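Local coordinates for protein endoglucanase (Bacillus akibai, PDB 1UWW) that hydrolyses internal beta-1,4-glucosidic linkages in cellulose, lichenin and cereal beta-glucans, this chain being its family 28 carbohydrate-binding module, specific for non-crystalline cellulose, at residues A[31-36]-A[73-78]; A[109-114]-A[164-169]. One frame throughout, in Å; residues are numbered along the deposited sequence. Where two conformers were deposited one is given.

Both contacts are antiparallel pairings in the same five-stranded sheet, and they are joined because strands 73-77 and 165-173 are neighbours in it. Contact 1 lies at the sheet's edge, where the short strand 30-32 gives way to a turn; it is only partly buried and relies on backbone bonds, a serine hydroxyl and a water. Contact 2 is a mostly buried pairing further in, with leucine, phenylalanine, isoleucine and selenomethionine side chains packed on the face toward the second sheet. Its polar chemistry gathers where strand 104-111 ends. The centres are 9 Å apart, and Asp-75 of contact 1 accepts a hydrogen bond from Asn-165 of contact 2.

Contact 1: residues A[31-36]-A[73-78]; sequences DWAGES and RLDFWK
Trp-32 turns the six-membered side of its indole edge-on to the backbone of Arg-73, with CE3 3.4 Å from Arg-73 O and near the ring plane. CZ3 also meets Leu-74 CD2, obliquely, at 3.9 Å; the indole meets Trp-55 edge-to-face, and NE1 donates to Thr-40 O. Over one face of the Arg-73 guanidinium sits Glu-35 CB, centred on the group and 3.9 Å from CZ; the Glu-35 carboxylate stays too distant for a salt bridge, and Arg-73 NE, buried here, has no polar partner. Asp-75 suits its place because one carboxylate serves three donors: OD2 receives Trp-77 NE1 at 2.8 Å, from above the carboxylate plane but within the indole plane, and a water that also donates to Trp-32 O, while OD1 accepts from Asn-165 ND2.

The backbones of Asp-31 and Asp-75 form an antiparallel hydrogen-bonded pair. Ala-33 N reaches Arg-73 O at 2.9 Å in a nearly straight bond (167°). Alanine's small methyl fits against both Arg-73 CB and Asp-75 CB. Ala-33 opens a type I turn ending at Ser-36, whose single hydroxyl serves twice: OG, anti to its own backbone N (chi1 -174°), accepts from Arg-73 N at 2.9 Å and donates to Val-38 O.

Strand 30-32 is outermost in its sheet within this chain. Strand 73-77 lies between it and strand 165-173, while Leu-74 packs on Leu-53 and Trp-55 of strand 50-58 in the second sheet.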
ATOM      1  N   ASP A  31      -9.573 -17.410  -9.891  1.00 19.76           N
ATOM      2  CA  ASP A  31      -8.589 -18.463  -9.711  1.00 20.08           C
ATOM      3  C   ASP A  31      -7.369 -17.876  -9.022  1.00 19.83           C
ATOM      4  O   ASP A  31      -7.306 -16.668  -8.761  1.00 19.73           O
ATOM      5  CB  ASP A  31      -8.192 -19.010 -11.077  1.00 20.89           C
ATOM      6  CG  ASP A  31      -7.762 -20.449 -11.052  1.00 24.23           C
ATOM      7  OD1 ASP A  31      -7.518 -21.020  -9.972  1.00 26.05           O
ATOM      8  OD2 ASP A  31      -7.679 -21.112 -12.126  1.00 32.39           O
ATOM      9  N   TRP A  32      -6.403 -18.719  -8.711  1.00 19.47           N
ATOM     10  CA  TRP A  32      -5.119 -18.254  -8.198  1.00 18.91           C
ATOM     11  C   TRP A  32      -4.258 -17.693  -9.323  1.00 19.84           C
ATOM     12  O   TRP A  32      -4.136 -18.314 -10.392  1.00 21.60           O
ATOM     13  CB  TRP A  32      -4.358 -19.377  -7.508  1.00 19.22           C
ATOM     14  CG  TRP A  32      -4.968 -19.853  -6.251  1.00 18.45           C
ATOM     15  CD1 TRP A  32      -5.363 -21.131  -5.960  1.00 20.22           C
ATOM     16  CD2 TRP A  32      -5.272 -19.077  -5.066  1.00 18.19           C
ATOM     17  NE1 TRP A  32      -5.883 -21.200  -4.692  1.00 19.39           N
ATOM     18  CE2 TRP A  32      -5.839 -19.950  -4.116  1.00 18.57           C
ATOM     19  CE3 TRP A  32      -5.087 -17.732  -4.706  1.00 18.77           C
ATOM     20  CZ2 TRP A  32      -6.207 -19.535  -2.846  1.00 18.58           C
ATOM     21  CZ3 TRP A  32      -5.481 -17.329  -3.449  1.00 17.93           C
ATOM     22  CH2 TRP A  32      -6.025 -18.230  -2.532  1.00 19.07           C
ATOM     23  N   ALA A  33      -3.614 -16.553  -9.097  1.00 19.56           N
ATOM     24  CA  ALA A  33      -2.540 -16.097  -9.973  1.00 21.08           C
ATOM     25  C   ALA A  33      -1.385 -17.094  -9.886  1.00 22.32           C
ATOM     26  O   ALA A  33      -1.190 -17.723  -8.839  1.00 21.97           O
ATOM     27  CB  ALA A  33      -2.081 -14.703  -9.582  1.00 20.29           C
ATOM     28  N   GLY A  34      -0.622 -17.254 -10.976  1.00 24.73           N
ATOM     29  CA  GLY A  34       0.548 -18.131 -10.969  1.00 25.90           C
ATOM     30  C   GLY A  34       1.552 -17.773  -9.875  1.00 26.51           C
ATOM     31  O   GLY A  34       2.152 -18.649  -9.257  1.00 28.13           O
ATOM     32  N   GLU A  35       1.685 -16.482  -9.575  1.00 26.64           N
ATOM     33  CA  GLU A  35       2.596 -16.038  -8.514  1.00 27.17           C
ATOM     34  C   GLU A  35       2.018 -16.073  -7.083  1.00 25.26           C
ATOM     35  O   GLU A  35       2.663 -15.616  -6.146  1.00 25.30           O
ATOM     36  CB  GLU A  35       3.108 -14.624  -8.820  1.00 28.30           C
ATOM     37  CG  GLU A  35       4.000 -14.542 -10.046  1.00 32.46           C
ATOM     38  CD  GLU A  35       5.380 -15.147  -9.809  1.00 37.97           C
ATOM     39  OE1 GLU A  35       6.109 -14.663  -8.903  1.00 42.36           O
ATOM     40  OE2 GLU A  35       5.746 -16.110 -10.524  1.00 43.03           O
ATOM     41  N   SER A  36       0.797 -16.586  -6.898  1.00 22.77           N
ATOM     42  CA  SER A  36       0.221 -16.635  -5.559  1.00 22.37           C
ATOM     43  C   SER A  36       1.056 -17.460  -4.592  1.00 21.93           C
ATOM     44  O   SER A  36       1.525 -18.527  -4.951  1.00 23.53           O
ATOM     45  CB  SER A  36      -1.178 -17.223  -5.572  1.00 21.18           C
ATOM     46  OG  SER A  36      -1.758 -17.125  -4.287  1.00 18.88           O
ATOM     47  N   ARG A  73      -2.961 -14.461  -3.896  1.00 17.42           N
ATOM     48  CA  ARG A  73      -3.133 -13.588  -5.040  1.00 18.31           C
ATOM     49  C   ARG A  73      -4.222 -14.178  -5.906  1.00 17.61           C
ATOM     50  O   ARG A  73      -4.019 -15.138  -6.627  1.00 18.58           O
ATOM     51  CB  ARG A  73      -1.850 -13.470  -5.842  1.00 19.42           C
ATOM     52  CG  ARG A  73      -0.681 -12.778  -5.244  1.00 25.23           C
ATOM     53  CD  ARG A  73       0.277 -12.300  -6.326  1.00 26.49           C
ATOM     54  NE  ARG A  73       1.655 -12.134  -5.905  1.00 33.37           N
ATOM     55  CZ  ARG A  73       2.544 -11.429  -6.616  1.00 32.57           C
ATOM     56  NH1 ARG A  73       2.182 -10.870  -7.769  1.00 34.98           N
ATOM     57  NH2 ARG A  73       3.783 -11.294  -6.178  1.00 37.30           N
ATOM     58  N   LEU A  74      -5.393 -13.576  -5.831  1.00 17.70           N
ATOM     59  CA  LEU A  74      -6.508 -13.946  -6.705  1.00 17.61           C
ATOM     60  C   LEU A  74      -6.332 -13.295  -8.062  1.00 18.79           C
ATOM     61  O   LEU A  74      -5.724 -12.241  -8.172  1.00 18.55           O
ATOM     62  CB  LEU A  74      -7.834 -13.475  -6.136  1.00 18.59           C
ATOM     63  CG  LEU A  74      -8.307 -14.120  -4.856  1.00 17.89           C
ATOM     64  CD1 LEU A  74      -9.611 -13.470  -4.412  1.00 19.22           C
ATOM     65  CD2 LEU A  74      -8.569 -15.592  -5.075  1.00 19.89           C
ATOM     66  N   ASP A  75      -6.881 -13.906  -9.090  1.00 17.90           N
ATOM     67  CA  ASP A  75      -6.757 -13.447 -10.465  1.00 18.61           C
ATOM     68  C   ASP A  75      -8.091 -13.662 -11.169  1.00 18.12           C
ATOM     69  O   ASP A  75      -8.737 -14.691 -11.007  1.00 19.45           O
ATOM     70  CB  ASP A  75      -5.605 -14.228 -11.119  1.00 19.12           C
ATOM     71  CG  ASP A  75      -5.044 -13.609 -12.354  1.00 22.69           C
ATOM     72  OD1 ASP A  75      -5.406 -12.474 -12.725  1.00 22.76           O
ATOM     73  OD2 ASP A  75      -4.204 -14.271 -13.033  1.00 25.67           O
ATOM     74  N   PHE A  76      -8.483 -12.699 -11.985  1.00 18.57           N
ATOM     75  CA  PHE A  76      -9.758 -12.677 -12.701  1.00 17.93           C
ATOM     76  C   PHE A  76      -9.515 -12.165 -14.116  1.00 18.72           C
ATOM     77  O   PHE A  76      -9.250 -10.995 -14.300  1.00 18.09           O
ATOM     78  CB  PHE A  76     -10.748 -11.781 -11.949  1.00 18.32           C
ATOM     79  CG  PHE A  76     -12.090 -11.678 -12.576  1.00 17.95           C
ATOM     80  CD1 PHE A  76     -13.062 -12.656 -12.382  1.00 18.49           C
ATOM     81  CD2 PHE A  76     -12.409 -10.587 -13.353  1.00 18.63           C
ATOM     82  CE1 PHE A  76     -14.326 -12.511 -12.929  1.00 18.72           C
ATOM     83  CE2 PHE A  76     -13.660 -10.467 -13.919  1.00 19.50           C
ATOM     84  CZ  PHE A  76     -14.615 -11.430 -13.711  1.00 19.63           C
ATOM     85  N   TRP A  77      -9.599 -13.050 -15.099  1.00 19.03           N
ATOM     86  CA  TRP A  77      -9.425 -12.697 -16.498  1.00 18.94           C
ATOM     87  C   TRP A  77     -10.769 -12.512 -17.172  1.00 19.79           C
ATOM     88  O   TRP A  77     -11.630 -13.401 -17.120  1.00 21.54           O
ATOM     89  CB  TRP A  77      -8.627 -13.774 -17.247  1.00 19.58           C
ATOM     90  CG  TRP A  77      -7.163 -13.821 -16.856  1.00 20.06           C
ATOM     91  CD1 TRP A  77      -6.640 -14.057 -15.621  1.00 19.27           C
ATOM     92  CD2 TRP A  77      -6.028 -13.606 -17.720  1.00 20.55           C
ATOM     93  NE1 TRP A  77      -5.267 -13.989 -15.656  1.00 21.10           N
ATOM     94  CE2 TRP A  77      -4.868 -13.725 -16.933  1.00 21.26           C
ATOM     95  CE3 TRP A  77      -5.881 -13.329 -19.088  1.00 21.53           C
ATOM     96  CZ2 TRP A  77      -3.588 -13.580 -17.460  1.00 22.45           C
ATOM     97  CZ3 TRP A  77      -4.597 -13.200 -19.606  1.00 21.40           C
ATOM     98  CH2 TRP A  77      -3.481 -13.321 -18.798  1.00 22.28           C
ATOM     99  N   LYS A  78     -10.962 -11.391 -17.849  1.00 20.75           N
ATOM    100  CA  LYS A  78     -12.168 -11.156 -18.618  1.00 22.94           C
ATOM    101  C   LYS A  78     -11.895 -10.191 -19.743  1.00 23.21           C
ATOM    102  O   LYS A  78     -11.226  -9.182 -19.555  1.00 22.00           O
ATOM    103  CB  LYS A  78     -13.256 -10.589 -17.706  1.00 23.93           C
ATOM    104  CG  LYS A  78     -14.647 -10.615 -18.305  1.00 25.75           C
ATOM    105  CD  LYS A  78     -15.715  -9.956 -17.420  1.00 27.95           C
ATOM    106  CE  LYS A  78     -16.789  -9.213 -18.251  1.00 32.32           C
ATOM    107  NZ  LYS A  78     -16.379  -7.806 -18.492  1.00 34.18           N
TER
HETATM  108  O   HOH W   1      -4.719 -16.953 -13.078  1.00 33.27           O

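Contact 2: residues A[109-114]-A[164-169]; sequences LVFQPP and RNMMII
Val-110 and Met-167 form the hydrogen-bonded pair at the middle of this contact: Val-110 N gives to Met-167 O at 3.0 Å, and Met-167 N returns a bond to Val-110 O at 2.9 Å. Leu-109 with Ile-168 and Phe-111 with Met-166 are the non-hydrogen-bonded pairs on either side. Past the strand end, Gln-112 N still reaches Asn-165 O in a longer bond.

Polar side chains continue the pairing there, Asn-165 and Gln-112 each carrying both a donor and an acceptor. Asn-165 ND2 donates to a lone pair of Gln-112 OE1 at 3.0 Å, almost straight (168°), although the amide planes are steeply inclined. ND2 has a second acceptor on strand 73-77, and Gln-112 NE2 bonds Tyr-118 O. NE and NH2 of the neighbouring Arg-164 grip Asn-165 side-on, sharing its one oxygen OD1 from the same face of the amide.

Apolar side chains of Leu-109, Phe-111, Met-166 and Ile-168 pack on the face toward the second sheet. Those of Leu-109 and Met-166 pass at a slant, CD1 of Leu-109 3.6 Å from CG of Met-166. Unbranched Met-166, a selenomethionine, can run alongside the Phe-111 ring, making an oblique Met-aromatic contact, while its selenium also touches Leu-109 CD1. On the other face, Val-110 CG2 meets Ile-169 CD1 at 4.1 Å. Leu-109 packs on Val-89 and Ile-168 on Phe-91 of strand 88-97, as expected between the facing antiparallel sheets of a beta-sandwich carbohydrate-binding module.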
ATOM      1  N   LEU A 109      -4.648  -3.966  -5.347  1.00 17.85           N
ATOM      2  CA  LEU A 109      -5.389  -4.257  -6.562  1.00 18.08           C
ATOM      3  C   LEU A 109      -4.530  -3.872  -7.758  1.00 18.07           C
ATOM      4  O   LEU A 109      -4.051  -2.739  -7.851  1.00 17.63           O
ATOM      5  CB  LEU A 109      -6.669  -3.440  -6.549  1.00 19.04           C
ATOM      6  CG  LEU A 109      -7.575  -3.497  -7.769  1.00 21.16           C
ATOM      7  CD1 LEU A 109      -8.172  -4.860  -7.959  1.00 22.39           C
ATOM      8  CD2 LEU A 109      -8.720  -2.455  -7.648  1.00 22.67           C
ATOM      9  N   VAL A 110      -4.370  -4.805  -8.681  1.00 17.75           N
ATOM     10  CA  VAL A 110      -3.513  -4.672  -9.851  1.00 17.93           C
ATOM     11  C   VAL A 110      -4.303  -5.074 -11.081  1.00 17.49           C
ATOM     12  O   VAL A 110      -5.132  -5.988 -11.036  1.00 18.54           O
ATOM     13  CB  VAL A 110      -2.250  -5.558  -9.732  1.00 19.69           C
ATOM     14  CG1 VAL A 110      -1.394  -5.525 -11.006  1.00 22.11           C
ATOM     15  CG2 VAL A 110      -1.448  -5.138  -8.523  1.00 21.60           C
ATOM     16  N   PHE A 111      -4.119  -4.345 -12.176  1.00 16.82           N
ATOM     17  CA  PHE A 111      -4.562  -4.762 -13.491  1.00 17.88           C
ATOM     18  C   PHE A 111      -3.367  -4.913 -14.403  1.00 17.53           C
ATOM     19  O   PHE A 111      -2.290  -4.370 -14.137  1.00 18.06           O
ATOM     20  CB  PHE A 111      -5.524  -3.731 -14.109  1.00 17.80           C
ATOM     21  CG  PHE A 111      -6.733  -3.452 -13.277  1.00 19.34           C
ATOM     22  CD1 PHE A 111      -7.791  -4.348 -13.222  1.00 18.33           C
ATOM     23  CD2 PHE A 111      -6.827  -2.294 -12.537  1.00 21.88           C
ATOM     24  CE1 PHE A 111      -8.907  -4.062 -12.443  1.00 19.34           C
ATOM     25  CE2 PHE A 111      -7.946  -2.027 -11.776  1.00 22.12           C
ATOM     26  CZ  PHE A 111      -8.960  -2.916 -11.734  1.00 19.93           C
ATOM     27  N   GLN A 112      -3.541  -5.631 -15.488  1.00 17.62           N
ATOM     28  CA  GLN A 112      -2.443  -5.833 -16.431  1.00 17.82           C
ATOM     29  C   GLN A 112      -2.808  -5.451 -17.883  1.00 18.53           C
ATOM     30  O   GLN A 112      -2.779  -6.303 -18.784  1.00 19.69           O
ATOM     31  CB  GLN A 112      -1.980  -7.288 -16.336  1.00 19.34           C
ATOM     32  CG  GLN A 112      -1.584  -7.733 -14.942  1.00 19.72           C
ATOM     33  CD  GLN A 112      -0.723  -8.965 -14.980  1.00 22.62           C
ATOM     34  OE1 GLN A 112      -1.203 -10.068 -14.773  1.00 23.00           O
ATOM     35  NE2 GLN A 112       0.551  -8.781 -15.286  1.00 24.09           N
ATOM     36  N   PRO A 113      -3.091  -4.175 -18.130  1.00 19.58           N
ATOM     37  CA  PRO A 113      -3.392  -3.704 -19.493  1.00 20.02           C
ATOM     38  C   PRO A 113      -2.165  -3.857 -20.411  1.00 22.14           C
ATOM     39  O   PRO A 113      -1.126  -3.308 -20.092  1.00 21.49           O
ATOM     40  CB  PRO A 113      -3.708  -2.214 -19.314  1.00 20.37           C
ATOM     41  CG  PRO A 113      -3.112  -1.847 -17.978  1.00 21.41           C
ATOM     42  CD  PRO A 113      -3.087  -3.075 -17.156  1.00 19.95           C
ATOM     43  N   PRO A 114      -2.279  -4.585 -21.522  1.00 24.13           N
ATOM     44  CA  PRO A 114      -1.153  -4.660 -22.476  1.00 25.61           C
ATOM     45  C   PRO A 114      -0.677  -3.298 -22.980  1.00 27.25           C
ATOM     46  O   PRO A 114       0.485  -3.179 -23.355  1.00 28.95           O
ATOM     47  CB  PRO A 114      -1.726  -5.494 -23.625  1.00 26.38           C
ATOM     48  CG  PRO A 114      -2.759  -6.315 -23.000  1.00 26.52           C
ATOM     49  CD  PRO A 114      -3.412  -5.426 -21.938  1.00 25.03           C
ATOM     50  N   ARG A 164      -7.591  -6.479 -19.127  1.00 19.01           N
ATOM     51  CA  ARG A 164      -7.241  -7.887 -19.327  1.00 19.01           C
ATOM     52  C   ARG A 164      -7.515  -8.811 -18.143  1.00 18.40           C
ATOM     53  O   ARG A 164      -8.233  -9.807 -18.248  1.00 19.14           O
ATOM     54  CB  ARG A 164      -5.795  -8.064 -19.796  1.00 19.90           C
ATOM     55  CG  ARG A 164      -5.499  -9.468 -20.354  1.00 21.66           C
ATOM     56  CD  ARG A 164      -4.033  -9.732 -20.597  1.00 22.07           C
ATOM     57  NE  ARG A 164      -3.328  -9.863 -19.345  1.00 22.25           N
ATOM     58  CZ  ARG A 164      -2.079 -10.301 -19.219  1.00 23.40           C
ATOM     59  NH1 ARG A 164      -1.372 -10.621 -20.302  1.00 25.75           N
ATOM     60  NH2 ARG A 164      -1.532 -10.414 -18.024  1.00 23.00           N
ATOM     61  N   ASN A 165      -6.897  -8.503 -17.025  1.00 18.23           N
ATOM     62  CA  ASN A 165      -7.111  -9.257 -15.819  1.00 17.82           C
ATOM     63  C   ASN A 165      -6.918  -8.379 -14.596  1.00 18.56           C
ATOM     64  O   ASN A 165      -6.177  -7.392 -14.631  1.00 18.30           O
ATOM     65  CB  ASN A 165      -6.237 -10.540 -15.771  1.00 18.75           C
ATOM     66  CG  ASN A 165      -4.760 -10.261 -15.709  1.00 18.35           C
ATOM     67  OD1 ASN A 165      -4.181  -9.727 -16.653  1.00 20.33           O
ATOM     68  ND2 ASN A 165      -4.130 -10.622 -14.613  1.00 19.71           N
HETATM   69  N   MSE A 166      -7.571  -8.786 -13.516  1.00 18.58           N
HETATM   70  CA  MSE A 166      -7.537  -8.117 -12.246  1.00 19.85           C
HETATM   71  C   MSE A 166      -6.985  -9.084 -11.229  1.00 20.68           C
HETATM   72  O   MSE A 166      -7.439 -10.226 -11.102  1.00 21.35           O
HETATM   73  CB  MSE A 166      -8.954  -7.728 -11.865  1.00 19.91           C
HETATM   74  CG  MSE A 166      -9.159  -7.270 -10.432  1.00 20.12           C
HETATM   75 SE   MSE A 166     -10.881  -6.550 -10.035  1.00 26.76          SE
HETATM   76  CE  MSE A 166     -11.967  -7.667 -11.083  1.00 22.38           C
HETATM   77  N   MSE A 167      -5.893  -8.731 -10.568  0.50 23.53           N
HETATM   78  CA  MSE A 167      -5.525  -9.494  -9.312  0.50 23.93           C
HETATM   79  C   MSE A 167      -5.672  -8.684  -8.043  0.50 23.48           C
HETATM   80  O   MSE A 167      -5.562  -7.427  -8.022  0.50 25.23           O
HETATM   81  CB  MSE A 167      -4.054 -10.051  -9.324  0.50 24.93           C
HETATM   82  CG  MSE A 167      -3.700 -10.813 -10.728  0.50 24.71           C
HETATM   83 SE   MSE A 167      -1.834 -10.936 -11.229  0.50 30.07          SE
HETATM   84  CE  MSE A 167      -1.189 -10.914  -9.427  0.50 19.68           C
ATOM     85  N   ILE A 168      -5.894  -9.446  -6.995  1.00 18.34           N
ATOM     86  CA  ILE A 168      -6.084  -8.924  -5.650  1.00 17.73           C
ATOM     87  C   ILE A 168      -5.065  -9.645  -4.803  1.00 16.90           C
ATOM     88  O   ILE A 168      -5.089 -10.891  -4.727  1.00 16.93           O
ATOM     89  CB  ILE A 168      -7.524  -9.132  -5.112  1.00 17.51           C
ATOM     90  CG1 ILE A 168      -8.539  -8.532  -6.091  1.00 19.28           C
ATOM     91  CG2 ILE A 168      -7.655  -8.485  -3.772  1.00 18.64           C
ATOM     92  CD1 ILE A 168      -9.955  -8.779  -5.711  1.00 21.02           C
ATOM     93  N   ILE A 169      -4.184  -8.887  -4.173  1.00 17.05           N
ATOM     94  CA  ILE A 169      -3.068  -9.409  -3.392  1.00 17.21           C
ATOM     95  C   ILE A 169      -3.348  -9.169  -1.939  1.00 16.79           C
ATOM     96  O   ILE A 169      -3.661  -8.043  -1.545  1.00 17.75           O
ATOM     97  CB  ILE A 169      -1.766  -8.709  -3.822  1.00 18.15           C
ATOM     98  CG1 ILE A 169      -1.487  -8.969  -5.308  1.00 20.55           C
ATOM     99  CG2 ILE A 169      -0.598  -9.248  -2.974  1.00 19.86           C
ATOM    100  CD1 ILE A 169      -0.388  -8.151  -5.909  1.00 27.09           C
TER